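Local coordinates for fimbrium subunit Fim1C (Bacteroides vulgatus, PDB 4QB7), which is probably a component of the tip of bacterial fimbriae, the surface filaments that mediate cell adhesion and biofilm formation, at residues V128-D139 with T265-V273. Residues are numbered along the deposited sequence; the frame is centred on the assembly and turned at random.
Sequences VKTSNNWKDMID and TEALYFIPV. With SO4 (sulfate ion), chain R.
M137, a selenomethionine, meets F270 and Y269 in an interface where water takes the place of direct hydrogen bonds between the segments. One water donates to W134 O and A267 O, a second to I138 O and Y269 O. In this fimbrillin-like β fold, 128-139 lies in the loop between strands 123-127 and 141-143, which belong to different sheets, and it packs against the end of strand 259-270. The M137 chain bends at its last torsion (chi3 98°), bringing CE over one face of F270, 4.1 Å from the ring centroid and offset toward the rim, in a CH-pi contact; SE stands farther above that ring, 5.3 Å from its centroid, in a Met-aromatic contact. SE also lies 3.8 Å from L268 CD2, the methyl that meets W134 CB. Beyond F270, V128 CG2 touches I271 CD1 at 3.8 Å. At the type I' turn N132-K135, K135 crosses E266 with CD 3.4 Å from OE2, while NZ stays 5.4 Å from that oxygen. With an alanine in place of E266, K135 would probably be freer to turn, its ammonium without this nearby opposite charge. D139, hydrogen-bonded through OD1 to H166, sets CB over the centre of the Y269 ring, 4.2 Å from the centroid and 2° off the normal.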
loop_
_atom_site.group_PDB
_atom_site.type_symbol
_atom_site.label_atom_id
_atom_site.label_comp_id
_atom_site.label_asym_id
_atom_site.label_seq_id
_atom_site.Cartn_x
_atom_site.Cartn_y
_atom_site.Cartn_z
ATOM N N VAL A 128 3.934 2.177 9.170
ATOM C CA VAL A 128 4.265 2.719 7.853
ATOM C C VAL A 128 5.702 3.256 7.887
ATOM O O VAL A 128 6.043 4.050 8.762
ATOM C CB VAL A 128 3.244 3.798 7.408
ATOM C CG1 VAL A 128 3.624 4.394 6.065
ATOM C CG2 VAL A 128 1.838 3.219 7.340
ATOM N N LYS A 129 6.536 2.787 6.935
ATOM C CA LYS A 129 7.939 3.166 6.745
ATOM C C LYS A 129 7.973 4.495 5.967
ATOM O O LYS A 129 7.565 4.534 4.812
ATOM C CB LYS A 129 8.655 2.036 5.982
ATOM C CG LYS A 129 10.035 1.648 6.478
ATOM C CD LYS A 129 10.365 0.226 6.007
ATOM C CE LYS A 129 11.810 -0.151 6.233
ATOM N NZ LYS A 129 12.020 -1.626 6.346
ATOM N N THR A 130 8.422 5.591 6.607
ATOM C CA THR A 130 8.485 6.935 5.976
ATOM C C THR A 130 9.912 7.314 5.520
ATOM O O THR A 130 10.076 8.323 4.847
ATOM C CB THR A 130 7.950 8.005 6.930
ATOM O OG1 THR A 130 8.780 8.040 8.095
ATOM C CG2 THR A 130 6.493 7.766 7.335
ATOM N N SER A 131 10.922 6.487 5.860
ATOM C CA SER A 131 12.337 6.688 5.552
ATOM C C SER A 131 12.615 6.633 4.053
ATOM O O SER A 131 11.790 6.122 3.292
ATOM C CB SER A 131 13.188 5.652 6.282
ATOM O OG SER A 131 12.972 4.332 5.804
ATOM N N ASN A 132 13.797 7.155 3.644
ATOM C CA ASN A 132 14.313 7.257 2.270
ATOM C C ASN A 132 13.271 7.927 1.364
ATOM O O ASN A 132 12.910 7.393 0.327
ATOM C CB ASN A 132 14.773 5.880 1.731
ATOM C CG ASN A 132 15.309 5.841 0.305
ATOM O OD1 ASN A 132 15.783 6.839 -0.271
ATOM N ND2 ASN A 132 15.192 4.676 -0.313
ATOM N N ASN A 133 12.771 9.093 1.776
ATOM C CA ASN A 133 11.788 9.874 1.018
ATOM C C ASN A 133 10.623 9.040 0.457
ATOM O O ASN A 133 10.295 9.159 -0.721
ATOM C CB ASN A 133 12.469 10.673 -0.088
ATOM C CG ASN A 133 13.319 11.744 0.528
ATOM O OD1 ASN A 133 14.542 11.735 0.377
ATOM N ND2 ASN A 133 12.703 12.623 1.348
ATOM N N TRP A 134 9.981 8.219 1.334
ATOM C CA TRP A 134 8.801 7.378 1.054
ATOM C C TRP A 134 9.062 6.249 0.042
ATOM O O TRP A 134 8.106 5.627 -0.420
ATOM C CB TRP A 134 7.625 8.251 0.556
ATOM C CG TRP A 134 7.351 9.428 1.442
ATOM C CD1 TRP A 134 7.879 10.682 1.330
ATOM C CD2 TRP A 134 6.575 9.421 2.645
ATOM N NE1 TRP A 134 7.468 11.463 2.386
ATOM C CE2 TRP A 134 6.666 10.711 3.210
ATOM C CE3 TRP A 134 5.792 8.455 3.287
ATOM C CZ2 TRP A 134 5.986 11.062 4.380
ATOM C CZ3 TRP A 134 5.119 8.800 4.445
ATOM C CH2 TRP A 134 5.219 10.091 4.981
ATOM N N LYS A 135 10.328 5.964 -0.281
ATOM C CA LYS A 135 10.681 4.999 -1.320
ATOM C C LYS A 135 10.893 3.625 -0.748
ATOM O O LYS A 135 11.120 2.691 -1.510
ATOM C CB LYS A 135 11.911 5.481 -2.137
ATOM C CG LYS A 135 11.700 6.902 -2.708
ATOM C CD LYS A 135 12.501 7.250 -3.943
ATOM C CE LYS A 135 12.753 8.736 -4.083
ATOM N NZ LYS A 135 13.967 9.168 -3.322
ATOM N N ASP A 136 10.743 3.471 0.576
ATOM C CA ASP A 136 10.926 2.193 1.262
ATOM C C ASP A 136 9.616 1.601 1.812
ATOM O O ASP A 136 9.679 0.613 2.542
ATOM C CB ASP A 136 11.902 2.378 2.435
ATOM C CG ASP A 136 13.354 2.618 2.081
ATOM O OD1 ASP A 136 13.693 2.548 0.870
ATOM O OD2 ASP A 136 14.159 2.878 3.021
HETATM N N MSE A 137 8.441 2.205 1.496
HETATM C CA MSE A 137 7.132 1.763 2.005
HETATM C C MSE A 137 6.875 0.340 1.574
HETATM O O MSE A 137 7.233 -0.050 0.460
HETATM C CB MSE A 137 5.978 2.689 1.546
HETATM C CG MSE A 137 6.202 4.160 1.884
HETATM SE SE MSE A 137 4.770 5.277 1.311
HETATM C CE MSE A 137 3.852 5.434 2.879
ATOM N N ILE A 138 6.306 -0.444 2.484
ATOM C CA ILE A 138 6.014 -1.847 2.275
ATOM C C ILE A 138 4.623 -2.020 1.662
ATOM O O ILE A 138 3.657 -1.416 2.126
ATOM C CB ILE A 138 6.142 -2.563 3.648
ATOM C CG1 ILE A 138 7.564 -2.431 4.280
ATOM C CG2 ILE A 138 5.621 -3.998 3.621
ATOM C CD1 ILE A 138 8.750 -2.829 3.431
ATOM N N ASP A 139 4.526 -2.852 0.613
ATOM C CA ASP A 139 3.244 -3.222 0.004
ATOM C C ASP A 139 2.836 -4.529 0.700
ATOM O O ASP A 139 3.183 -5.622 0.235
ATOM C CB ASP A 139 3.373 -3.344 -1.526
ATOM C CG ASP A 139 2.143 -3.843 -2.264
ATOM O OD1 ASP A 139 1.038 -3.826 -1.664
ATOM O OD2 ASP A 139 2.284 -4.256 -3.456
ATOM N N THR A 265 7.247 3.876 -11.654
ATOM C CA THR A 265 7.552 2.775 -10.753
ATOM C C THR A 265 7.302 3.109 -9.273
ATOM O O THR A 265 7.314 2.190 -8.450
ATOM C CB THR A 265 9.005 2.332 -10.974
ATOM O OG1 THR A 265 9.869 3.475 -10.938
ATOM C CG2 THR A 265 9.181 1.606 -12.295
ATOM N N GLU A 266 7.056 4.386 -8.933
ATOM C CA GLU A 266 6.855 4.795 -7.547
ATOM C C GLU A 266 5.374 5.098 -7.192
ATOM O O GLU A 266 4.626 5.664 -8.000
ATOM C CB GLU A 266 7.765 5.983 -7.220
ATOM C CG GLU A 266 9.227 5.550 -7.208
ATOM C CD GLU A 266 10.325 6.596 -7.154
ATOM O OE1 GLU A 266 10.036 7.813 -7.237
ATOM O OE2 GLU A 266 11.499 6.177 -7.048
ATOM N N ALA A 267 4.956 4.643 -5.988
ATOM C CA ALA A 267 3.616 4.825 -5.417
ATOM C C ALA A 267 3.695 4.828 -3.891
ATOM O O ALA A 267 4.699 4.394 -3.330
ATOM C CB ALA A 267 2.680 3.730 -5.891
ATOM N N LEU A 268 2.648 5.330 -3.223
ATOM C CA LEU A 268 2.565 5.394 -1.759
ATOM C C LEU A 268 1.604 4.344 -1.275
ATOM O O LEU A 268 0.568 4.136 -1.900
ATOM C CB LEU A 268 2.103 6.792 -1.302
ATOM C CG LEU A 268 2.901 8.013 -1.797
ATOM C CD1 LEU A 268 2.162 9.270 -1.499
ATOM C CD2 LEU A 268 4.283 8.093 -1.143
ATOM N N TYR A 269 1.943 3.663 -0.173
ATOM C CA TYR A 269 1.127 2.580 0.409
ATOM C C TYR A 269 0.858 2.879 1.848
ATOM O O TYR A 269 1.763 2.787 2.680
ATOM C CB TYR A 269 1.815 1.196 0.272
ATOM C CG TYR A 269 2.420 0.935 -1.085
ATOM C CD1 TYR A 269 1.617 0.662 -2.186
ATOM C CD2 TYR A 269 3.797 0.981 -1.276
ATOM C CE1 TYR A 269 2.167 0.432 -3.448
ATOM C CE2 TYR A 269 4.363 0.725 -2.532
ATOM C CZ TYR A 269 3.540 0.465 -3.616
ATOM O OH TYR A 269 4.070 0.271 -4.862
ATOM N N PHE A 270 -0.391 3.220 2.155
ATOM C CA PHE A 270 -0.795 3.602 3.513
ATOM C C PHE A 270 -1.761 2.621 4.144
ATOM O O PHE A 270 -2.477 1.946 3.409
ATOM C CB PHE A 270 -1.503 4.977 3.453
ATOM C CG PHE A 270 -0.613 6.172 3.228
ATOM C CD1 PHE A 270 0.092 6.741 4.281
ATOM C CD2 PHE A 270 -0.489 6.739 1.969
ATOM C CE1 PHE A 270 0.925 7.844 4.069
ATOM C CE2 PHE A 270 0.314 7.867 1.767
ATOM C CZ PHE A 270 1.018 8.408 2.817
ATOM N N ILE A 271 -1.841 2.612 5.517
ATOM C CA ILE A 271 -2.875 1.905 6.271
ATOM C C ILE A 271 -4.177 2.623 5.827
ATOM O O ILE A 271 -4.210 3.870 5.807
ATOM C CB ILE A 271 -2.636 1.906 7.804
ATOM C CG1 ILE A 271 -1.334 1.174 8.171
ATOM C CG2 ILE A 271 -3.820 1.277 8.534
ATOM C CD1 ILE A 271 -0.799 1.488 9.493
ATOM N N PRO A 272 -5.188 1.876 5.320
ATOM C CA PRO A 272 -6.386 2.547 4.784
ATOM C C PRO A 272 -7.200 3.286 5.850
ATOM O O PRO A 272 -7.007 3.070 7.060
ATOM C CB PRO A 272 -7.183 1.386 4.170
ATOM C CG PRO A 272 -6.766 0.204 4.935
ATOM C CD PRO A 272 -5.319 0.404 5.245
ATOM N N VAL A 273 -8.098 4.167 5.405
ATOM C CA VAL A 273 -8.990 4.886 6.322
ATOM C C VAL A 273 -10.337 4.144 6.280
ATOM O O VAL A 273 -10.863 3.895 5.192
ATOM C CB VAL A 273 -9.121 6.408 5.994
ATOM C CG1 VAL A 273 -10.109 7.077 6.928
ATOM C CG2 VAL A 273 -7.770 7.107 6.089
HETATM S S SO4 R . 15.507 9.152 5.979
HETATM O O1 SO4 R . 15.822 7.825 5.451
HETATM O O2 SO4 R . 14.159 9.629 5.577
HETATM O O3 SO4 R . 15.584 9.096 7.438
HETATM O O4 SO4 R . 16.503 10.087 5.449
HETATM O O HOH W 1 6.968 3.894 -2.022
HETATM O O HOH W 2 3.325 0.843 3.895
#